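Local coordinates for tryptophan decarboxylase 1 (Oryza sativa subsp. japonica, PDB 6KHP), which catalyses the pyridoxal 5'-phosphate-dependent decarboxylation of L-tryptophan to tryptamine, and of 5-hydroxy-L-tryptophan to serotonin, in serotonin biosynthesis, at the interface of chains A and B. Sequence-based numbering; all coordinates share one arbitrary frame. Chains: chain A/B, Tryptophan decarboxylase 1.

The interface of chains A and B. Residues chain A 110-111, 395-396; chain B 22, 33, 74-75, 77, 80.
With OG1 anti to its own carbonyl carbon (chi1 -49°), A:Thr395 turns its hydroxyl to B:Thr80, whose OG1 is set the same way (chi1 -61°), and the two side chains meet at about a right angle. A hydrogen bond of 2.8 Å joins the two OG1 atoms, its direction not decided. Threonine suits both places, since each hydroxyl can give or accept. CG2 of A:Thr395 meets B:Tyr33 tip to tip, resting against its hydroxyl OH, and makes a looser apolar contact with B:Phe77 CD1; A:Thr395 OG1 also lies in plane at the edge of the B:Phe77 ring. The backbone of helix 386-420 contributes too, as B:Ala75 N donates to A:Thr395 O over 2.9 Å. The small side chain of B:Ala75 probably lets the loop lie close to the helix. A:Thr395 is thus tied to chain B of the dimer through both its side chain and its main chain.

Next to it, A:Tyr396 presents one ring face to B:Phe22, whose CZ sits toward the rim, 3.8 Å from A:Tyr396 CD1, in an edge-to-face pair with planes at 64°. OH of A:Tyr396 accepts from A:Ala111 N (3.1 Å), an amide in the first turn of helix 110-122, which should steady the ring; a phenylalanine has no such acceptor. An alanine in place of A:Tyr396 would probably leave the B:Phe22 edge without its facing ring and A:Ala111 N without this acceptor. The B:Tyr33 ring lies between B:Phe77, whose CG is over the centre of one face, and helix 110-122 of chain A, with A:Ala111 CA in plane at its edge. The small alanines probably leave room for this approach, bringing A:Ala110 CB to 3.4 Å from B:Tyr33 CD2.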
loop_
_atom_site.group_PDB
_atom_site.type_symbol
_atom_site.label_atom_id
_atom_site.label_comp_id
_atom_site.label_asym_id
_atom_site.label_seq_id
_atom_site.Cartn_x
_atom_site.Cartn_y
_atom_site.Cartn_z
ATOM N N ALA A 110 -23.597 13.948 18.147
ATOM C CA ALA A 110 -23.809 12.508 18.013
ATOM C C ALA A 110 -25.109 12.214 17.269
ATOM O O ALA A 110 -25.160 11.305 16.433
ATOM C CB ALA A 110 -23.806 11.842 19.390
ATOM N N ALA A 111 -26.156 13.007 17.526
ATOM C CA ALA A 111 -27.441 12.776 16.869
ATOM C C ALA A 111 -27.349 12.989 15.358
ATOM O O ALA A 111 -27.863 12.180 14.578
ATOM C CB ALA A 111 -28.527 13.673 17.484
ATOM N N THR A 395 -33.836 15.179 19.499
ATOM C CA THR A 395 -33.119 14.619 20.638
ATOM C C THR A 395 -32.725 15.697 21.649
ATOM O O THR A 395 -32.903 15.507 22.858
ATOM C CB THR A 395 -31.891 13.843 20.156
ATOM O OG1 THR A 395 -32.278 12.944 19.107
ATOM C CG2 THR A 395 -31.286 13.053 21.292
ATOM N N TYR A 396 -32.228 16.843 21.183
ATOM C CA TYR A 396 -31.673 17.840 22.098
ATOM C C TYR A 396 -32.691 18.887 22.550
ATOM O O TYR A 396 -32.642 19.328 23.699
ATOM C CB TYR A 396 -30.470 18.520 21.445
ATOM C CG TYR A 396 -29.376 17.540 21.051
ATOM C CD1 TYR A 396 -28.952 16.561 21.940
ATOM C CD2 TYR A 396 -28.776 17.591 19.789
ATOM C CE1 TYR A 396 -27.954 15.662 21.599
ATOM C CE2 TYR A 396 -27.770 16.696 19.436
ATOM C CZ TYR A 396 -27.366 15.738 20.356
ATOM O OH TYR A 396 -26.388 14.842 20.035
ATOM N N PHE B 22 -22.815 21.138 28.352
ATOM C CA PHE B 22 -23.379 20.251 27.330
ATOM C C PHE B 22 -22.342 19.987 26.241
ATOM O O PHE B 22 -21.949 20.901 25.514
ATOM C CB PHE B 22 -24.647 20.832 26.712
ATOM C CG PHE B 22 -25.132 20.046 25.510
ATOM C CD1 PHE B 22 -25.424 18.691 25.621
ATOM C CD2 PHE B 22 -25.264 20.648 24.264
ATOM C CE1 PHE B 22 -25.854 17.953 24.520
ATOM C CE2 PHE B 22 -25.692 19.918 23.155
ATOM C CZ PHE B 22 -25.991 18.564 23.290
ATOM N N TYR B 33 -25.151 6.336 20.805
ATOM C CA TYR B 33 -25.994 6.724 19.674
ATOM C C TYR B 33 -25.603 5.964 18.417
ATOM O O TYR B 33 -26.462 5.462 17.683
ATOM C CB TYR B 33 -25.906 8.221 19.384
ATOM C CG TYR B 33 -26.522 9.201 20.368
ATOM C CD1 TYR B 33 -26.681 8.901 21.717
ATOM C CD2 TYR B 33 -26.900 10.463 19.932
ATOM C CE1 TYR B 33 -27.219 9.846 22.606
ATOM C CE2 TYR B 33 -27.429 11.400 20.792
ATOM C CZ TYR B 33 -27.586 11.096 22.126
ATOM O OH TYR B 33 -28.110 12.063 22.954
ATOM N N SER B 74 -34.842 18.074 26.039
ATOM C CA SER B 74 -34.211 16.949 25.375
ATOM C C SER B 74 -34.945 15.662 25.718
ATOM O O SER B 74 -35.665 15.573 26.711
ATOM C CB SER B 74 -32.740 16.830 25.773
ATOM O OG SER B 74 -32.563 17.128 27.141
ATOM N N ALA B 75 -34.760 14.663 24.872
ATOM C CA ALA B 75 -35.305 13.330 25.062
ATOM C C ALA B 75 -34.175 12.327 24.918
ATOM O O ALA B 75 -33.144 12.625 24.303
ATOM C CB ALA B 75 -36.420 13.039 24.041
ATOM N N PHE B 77 -32.116 9.359 23.299
ATOM C CA PHE B 77 -31.996 8.940 21.907
ATOM C C PHE B 77 -32.921 7.774 21.581
ATOM O O PHE B 77 -33.369 7.639 20.432
ATOM C CB PHE B 77 -30.552 8.564 21.579
ATOM C CG PHE B 77 -30.272 8.517 20.104
ATOM C CD1 PHE B 77 -30.592 9.594 19.299
ATOM C CD2 PHE B 77 -29.702 7.398 19.519
ATOM C CE1 PHE B 77 -30.344 9.560 17.939
ATOM C CE2 PHE B 77 -29.454 7.364 18.150
ATOM C CZ PHE B 77 -29.779 8.454 17.367
ATOM N N THR B 80 -36.058 9.079 20.126
ATOM C CA THR B 80 -35.847 9.436 18.723
ATOM C C THR B 80 -35.843 8.203 17.831
ATOM O O THR B 80 -36.525 8.168 16.800
ATOM C CB THR B 80 -34.530 10.198 18.574
ATOM O OG1 THR B 80 -34.581 11.398 19.354
ATOM C CG2 THR B 80 -34.274 10.545 17.106
#